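Local coordinates for putative ABC transporter, periplasmic binding protein, amino acid (Neisseria gonorrhoeae, PDB 2YJP), which probably serves as the periplasmic receptor of an ABC transporter, binding L-cysteine for uptake into the cell, at residues V82-D87 with L120-F125; G75-F80 with F101-A106. The protein carries 1 engineered substitution. One frame throughout, in Å; residues are numbered along the deposited sequence.

Contact 1. Residues V82-D87 with L120-F125. With CYS (cysteine), chain D.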
loop_
_atom_site.group_PDB
_atom_site.type_symbol
_atom_site.label_atom_id
_atom_site.label_comp_id
_atom_site.label_asym_id
_atom_site.label_seq_id
_atom_site.Cartn_x
_atom_site.Cartn_y
_atom_site.Cartn_z
ATOM N N VAL A 82 0.466 -7.045 -6.539
ATOM C CA VAL A 82 0.812 -8.429 -6.861
ATOM C C VAL A 82 0.920 -8.606 -8.378
ATOM O O VAL A 82 1.801 -9.352 -8.896
ATOM C CB VAL A 82 -0.269 -9.357 -6.250
ATOM C CG1 VAL A 82 -0.332 -10.671 -6.942
ATOM C CG2 VAL A 82 -0.049 -9.488 -4.686
ATOM N N GLU A 83 0.039 -7.945 -9.115
ATOM C CA GLU A 83 0.105 -8.052 -10.557
ATOM C C GLU A 83 1.460 -7.492 -11.038
ATOM O O GLU A 83 2.119 -8.092 -11.893
ATOM C CB GLU A 83 -1.038 -7.276 -11.206
ATOM C CG GLU A 83 -2.354 -7.913 -11.021
ATOM C CD GLU A 83 -2.426 -9.289 -11.702
ATOM O OE1 GLU A 83 -2.106 -9.467 -12.881
ATOM O OE2 GLU A 83 -2.821 -10.242 -11.078
ATOM N N ILE A 84 1.868 -6.354 -10.461
ATOM C CA ILE A 84 3.125 -5.712 -10.797
ATOM C C ILE A 84 4.249 -6.679 -10.421
ATOM O O ILE A 84 5.240 -6.826 -11.163
ATOM C CB ILE A 84 3.297 -4.378 -10.032
ATOM C CG1 ILE A 84 2.298 -3.364 -10.562
ATOM C CG2 ILE A 84 4.792 -3.861 -10.097
ATOM C CD1 ILE A 84 2.101 -2.205 -9.700
ATOM N N ALA A 85 4.104 -7.332 -9.270
ATOM C CA ALA A 85 5.137 -8.260 -8.832
ATOM C C ALA A 85 5.293 -9.445 -9.833
ATOM O O ALA A 85 6.420 -9.877 -10.148
ATOM C CB ALA A 85 4.891 -8.732 -7.398
ATOM N N LYS A 86 4.164 -9.919 -10.363
ATOM C CA LYS A 86 4.167 -11.081 -11.265
ATOM C C LYS A 86 4.809 -10.711 -12.605
ATOM O O LYS A 86 5.581 -11.492 -13.188
ATOM C CB LYS A 86 2.750 -11.635 -11.425
ATOM C CG LYS A 86 2.260 -12.362 -10.141
ATOM C CD LYS A 86 0.942 -13.158 -10.342
ATOM C CE LYS A 86 -0.138 -12.260 -10.944
ATOM N NZ LYS A 86 -1.536 -12.784 -10.844
ATOM N N ASP A 87 4.555 -9.476 -13.028
ATOM C CA ASP A 87 5.158 -8.929 -14.239
ATOM C C ASP A 87 6.693 -8.841 -14.126
ATOM O O ASP A 87 7.410 -9.221 -15.051
ATOM C CB ASP A 87 4.544 -7.551 -14.519
ATOM C CG ASP A 87 3.226 -7.642 -15.310
ATOM O OD1 ASP A 87 3.008 -8.680 -15.968
ATOM O OD2 ASP A 87 2.433 -6.649 -15.314
ATOM N N LEU A 120 12.556 -7.132 -2.347
ATOM C CA LEU A 120 11.817 -6.053 -2.896
ATOM C C LEU A 120 10.528 -5.910 -2.087
ATOM O O LEU A 120 9.936 -6.908 -1.660
ATOM C CB LEU A 120 11.499 -6.359 -4.358
ATOM C CG LEU A 120 10.607 -5.375 -5.083
ATOM C CD1 LEU A 120 11.303 -4.154 -5.421
ATOM C CD2 LEU A 120 10.285 -5.893 -6.411
ATOM N N ILE A 121 10.117 -4.662 -1.866
ATOM C CA ILE A 121 8.844 -4.391 -1.190
ATOM C C ILE A 121 7.899 -3.868 -2.219
ATOM O O ILE A 121 8.220 -2.872 -2.891
ATOM C CB ILE A 121 8.958 -3.342 -0.070
ATOM C CG1 ILE A 121 9.749 -3.933 1.092
ATOM C CG2 ILE A 121 7.544 -2.788 0.312
ATOM C CD1 ILE A 121 9.009 -5.105 1.827
ATOM N N LEU A 122 6.753 -4.551 -2.348
ATOM C CA LEU A 122 5.633 -4.036 -3.134
ATOM C C LEU A 122 4.404 -4.069 -2.218
ATOM O O LEU A 122 3.289 -4.360 -2.677
ATOM C CB LEU A 122 5.442 -4.889 -4.387
ATOM C CG LEU A 122 6.327 -4.419 -5.571
ATOM C CD1 LEU A 122 6.306 -5.325 -6.743
ATOM C CD2 LEU A 122 5.948 -2.957 -6.045
ATOM N N ALA A 123 4.589 -3.807 -0.928
ATOM C CA ALA A 123 3.460 -3.703 -0.022
ATOM C C ALA A 123 2.954 -2.256 -0.025
ATOM O O ALA A 123 3.205 -1.488 0.907
ATOM C CB ALA A 123 3.820 -4.166 1.398
ATOM N N ASN A 124 2.232 -1.917 -1.102
ATOM C CA ASN A 124 1.625 -0.591 -1.331
ATOM C C ASN A 124 2.271 0.570 -0.543
ATOM O O ASN A 124 1.601 1.248 0.262
ATOM C CB ASN A 124 0.090 -0.687 -1.085
ATOM C CG ASN A 124 -0.701 0.261 -1.964
ATOM O OD1 ASN A 124 -1.504 1.077 -1.476
ATOM N ND2 ASN A 124 -0.484 0.158 -3.294
ATOM N N PHE A 125 3.516 0.882 -0.895
ATOM C CA PHE A 125 4.452 1.566 -0.028
ATOM C C PHE A 125 4.673 3.034 -0.390
ATOM O O PHE A 125 5.268 3.368 -1.450
ATOM C CB PHE A 125 5.792 0.804 -0.072
ATOM C CG PHE A 125 6.692 1.037 1.106
ATOM C CD1 PHE A 125 6.212 1.502 2.318
ATOM C CD2 PHE A 125 8.058 0.742 0.992
ATOM C CE1 PHE A 125 7.098 1.683 3.398
ATOM C CE2 PHE A 125 8.929 0.912 2.041
ATOM C CZ PHE A 125 8.460 1.361 3.239
HETATM N N CYS D . 0.637 3.362 1.490
HETATM C CA CYS D . 0.608 3.719 2.927
HETATM C C CYS D . 1.990 3.500 3.545
HETATM O O CYS D . 2.949 3.129 2.802
HETATM C CB CYS D . -0.403 2.883 3.699
HETATM S SG CYS D . -0.164 1.102 3.569
HETATM O OXT CYS D . 2.137 3.709 4.752
#
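Helix 80-93 comes nearest to segment 120-125 where Ala85 faces Leu122, with the two CA atoms 7.1 Å apart. Leu122 carries the contact from the 120-125 side. Its chain is extended at the second torsion (chi2 172°), which sends one methyl, CD1, to the helix. CD1 of Leu122 sits 3.7 Å from CB of Ala85 and 3.8 Å from CA of Ala85. The same Leu122 CD1 meets CG2 of Ile84 at 4.0 Å, and the two branched chains cross at about a right angle. Tyr141 packs against both Ile84 and Leu122, and Pro241 adds to the apolar surroundings of Leu122. Beyond Leu122 the chain makes an inverse gamma turn centred on Ala123 and enters the cysteine pocket. There the ligand N donates to O of Asn124 at 2.6 Å. The ligand carboxylate atom O lies at the edge of the Phe125 ring, near its plane, 3.7 Å from CD1 of Phe125. The Asn124 amide is itself held, OD1 by Lys65 and ND2 by Asp81. The helix contact is buried and wholly apolar, so close methyl packing joins the segments, while the polar ligand contacts fall to the residues that follow.

Contact 2. Residues G75-F80 with F101-A106. With ZN (zinc ion), chain G.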
loop_
_atom_site.group_PDB
_atom_site.type_symbol
_atom_site.label_atom_id
_atom_site.label_comp_id
_atom_site.label_asym_id
_atom_site.label_seq_id
_atom_site.Cartn_x
_atom_site.Cartn_y
_atom_site.Cartn_z
ATOM N N GLY A 75 -6.497 -19.081 -1.331
ATOM C CA GLY A 75 -5.159 -18.880 -0.745
ATOM C C GLY A 75 -4.122 -18.293 -1.719
ATOM O O GLY A 75 -2.912 -18.319 -1.438
ATOM N N LYS A 76 -4.581 -17.706 -2.831
ATOM C CA LYS A 76 -3.670 -17.081 -3.809
ATOM C C LYS A 76 -3.520 -15.556 -3.595
ATOM O O LYS A 76 -4.518 -14.850 -3.373
ATOM C CB LYS A 76 -4.150 -17.375 -5.233
ATOM C CG LYS A 76 -4.258 -18.853 -5.599
ATOM C CD LYS A 76 -2.869 -19.591 -5.770
ATOM C CE LYS A 76 -3.132 -21.117 -6.000
ATOM N NZ LYS A 76 -2.222 -22.000 -5.158
ATOM N N ASN A 77 -2.294 -15.049 -3.655
ATOM C CA ASN A 77 -2.061 -13.619 -3.646
ATOM C C ASN A 77 -2.706 -12.945 -4.866
ATOM O O ASN A 77 -2.646 -13.477 -5.985
ATOM C CB ASN A 77 -0.549 -13.332 -3.608
ATOM C CG ASN A 77 0.159 -14.040 -2.417
ATOM O OD1 ASN A 77 0.305 -13.537 -1.388
ATOM N ND2 ASN A 77 0.528 -15.173 -2.585
ATOM N N GLN A 78 -3.330 -11.784 -4.638
ATOM C CA GLN A 78 -4.023 -11.045 -5.691
ATOM C C GLN A 78 -3.896 -9.553 -5.369
ATOM O O GLN A 78 -3.500 -9.177 -4.263
ATOM C CB GLN A 78 -5.524 -11.372 -5.750
ATOM C CG GLN A 78 -5.946 -12.844 -6.001
ATOM C CD GLN A 78 -5.501 -13.376 -7.379
ATOM O OE1 GLN A 78 -5.124 -12.600 -8.268
ATOM N NE2 GLN A 78 -5.528 -14.728 -7.540
ATOM N N GLY A 79 -4.275 -8.715 -6.345
ATOM C CA GLY A 79 -4.327 -7.291 -6.190
ATOM C C GLY A 79 -3.354 -6.563 -7.089
ATOM O O GLY A 79 -2.475 -7.155 -7.725
ATOM N N PHE A 80 -3.493 -5.243 -7.100
ATOM C CA PHE A 80 -2.723 -4.410 -7.981
ATOM C C PHE A 80 -1.201 -4.564 -7.797
ATOM O O PHE A 80 -0.484 -4.712 -8.786
ATOM C CB PHE A 80 -3.199 -2.970 -7.752
ATOM C CG PHE A 80 -2.564 -1.945 -8.630
ATOM C CD1 PHE A 80 -2.706 -1.984 -10.010
ATOM C CD2 PHE A 80 -1.888 -0.880 -8.052
ATOM C CE1 PHE A 80 -2.144 -0.957 -10.825
ATOM C CE2 PHE A 80 -1.291 0.149 -8.835
ATOM C CZ PHE A 80 -1.411 0.105 -10.245
ATOM N N PHE A 101 5.971 -14.766 -2.493
ATOM C CA PHE A 101 5.307 -13.638 -1.784
ATOM C C PHE A 101 5.349 -13.754 -0.256
ATOM O O PHE A 101 4.949 -14.763 0.287
ATOM C CB PHE A 101 3.837 -13.555 -2.146
ATOM C CG PHE A 101 3.594 -13.080 -3.521
ATOM C CD1 PHE A 101 3.899 -11.775 -3.888
ATOM C CD2 PHE A 101 3.083 -13.927 -4.446
ATOM C CE1 PHE A 101 3.686 -11.346 -5.156
ATOM C CE2 PHE A 101 2.859 -13.496 -5.757
ATOM C CZ PHE A 101 3.174 -12.202 -6.088
ATOM N N VAL A 102 5.785 -12.704 0.421
ATOM C CA VAL A 102 5.987 -12.742 1.836
ATOM C C VAL A 102 5.017 -11.694 2.390
ATOM O O VAL A 102 5.075 -10.510 2.027
ATOM C CB VAL A 102 7.475 -12.392 2.189
ATOM C CG1 VAL A 102 7.657 -12.199 3.710
ATOM C CG2 VAL A 102 8.440 -13.453 1.636
ATOM N N LEU A 103 4.097 -12.123 3.234
ATOM C CA LEU A 103 3.110 -11.215 3.763
ATOM C C LEU A 103 3.769 -10.313 4.780
ATOM O O LEU A 103 4.455 -10.777 5.719
ATOM C CB LEU A 103 1.910 -11.965 4.374
ATOM C CG LEU A 103 1.113 -12.863 3.425
ATOM C CD1 LEU A 103 -0.169 -13.448 4.136
ATOM C CD2 LEU A 103 0.763 -12.225 2.097
ATOM N N THR A 104 3.577 -9.021 4.599
ATOM C CA THR A 104 4.285 -8.063 5.414
ATOM C C THR A 104 3.316 -7.107 6.093
ATOM O O THR A 104 2.583 -6.455 5.374
ATOM C CB THR A 104 5.226 -7.216 4.492
ATOM O OG1 THR A 104 6.023 -8.089 3.691
ATOM C CG2 THR A 104 6.196 -6.382 5.307
ATOM N N GLU A 105 3.309 -6.996 7.427
ATOM C CA GLU A 105 2.670 -5.814 8.116
ATOM C C GLU A 105 3.246 -4.457 7.667
ATOM O O GLU A 105 4.442 -4.363 7.285
ATOM C CB GLU A 105 2.856 -5.881 9.623
ATOM C CG GLU A 105 2.377 -7.219 10.229
ATOM C CD GLU A 105 2.493 -7.308 11.749
ATOM O OE1 GLU A 105 3.235 -6.516 12.359
ATOM O OE2 GLU A 105 1.820 -8.181 12.356
ATOM N N ALA A 106 2.440 -3.395 7.762
ATOM C CA ALA A 106 2.927 -2.045 7.391
ATOM C C ALA A 106 4.201 -1.729 8.126
ATOM O O ALA A 106 5.153 -1.289 7.487
ATOM C CB ALA A 106 1.887 -0.946 7.656
HETATM ZN ZN ZN G . 2.294 -7.721 14.323
#
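This contact belongs to a beta-alpha-beta crossover in the periplasmic binding protein fold. Strand 57-61 leads through helix 80-93 to the parallel strand 99-103, an outer strand of its sheet. The small antiparallel sheet that ends in strand 77-78 is inserted before the helix. Asn77 and Phe101 bring the two sheets together at the surface. The aliphatic root of Asn77 lies over one face of the Phe101 ring. Its CB is 4.2 Å from the ring centroid and 26° off the ring normal, which makes a CH-pi contact. The Asn77 amide then runs back along Phe101 towards CB, so the two side chains slide past each other in opposite directions. ND2 of Asn77 comes within 3.4 Å of CD2 of Phe101, and OD1 of Asn77 is 3.6 Å from CB of Phe101. The amide and ring planes are 37° apart, so the amide is tilted and not stacked flat. In Asn77, CG stands anti to the carbonyl carbon (chi1 -55°), which carries the amide past CD2 of the ring. Leu103, two residues further along the strand, adds a lighter touch: its CD2 is 3.8 Å from OD1 of Asn77. Val82 of the helix packs on both Asn77 and Phe101. Gly79 takes the N-cap position before that helix. After strand 99-103 the chain runs on as an extended loop, and OG1 of Thr104 donates to O of Val102 at 3.1 Å, from above the carbonyl plane. Next comes Glu105, a zinc ligand, whose chain is extended beyond CG. Asp192, from a distant part of the chain, binds the same ion. Both Glu105 oxygens grip the zinc unequally, OE2 at 2.1 Å and OE1 at 2.5 Å.

In the fold
Contacts 1 and 2 lie side by side, their centres about 9 Å apart, and helix 80-93 connects them. Ala85, part of contact 1, also has its CB 3.6 Å from CE1 of Phe101 in contact 2. Val82 adds a second link, with its CG1 3.8 Å from O of Asn77 and 3.9 Å from CZ of Phe101. The helix thus packs on Phe101 of strand 99-103 and on Leu122 of segment 120-125. Contact 1 runs on into the cysteine pocket through Asn124 and Phe125. The touching residues of contact 2 stay further off: the side chain of Leu103 is about 13 Å from the bound cysteine, although Ala106 CB, further along its segment, is 5.0 Å from the ligand SG.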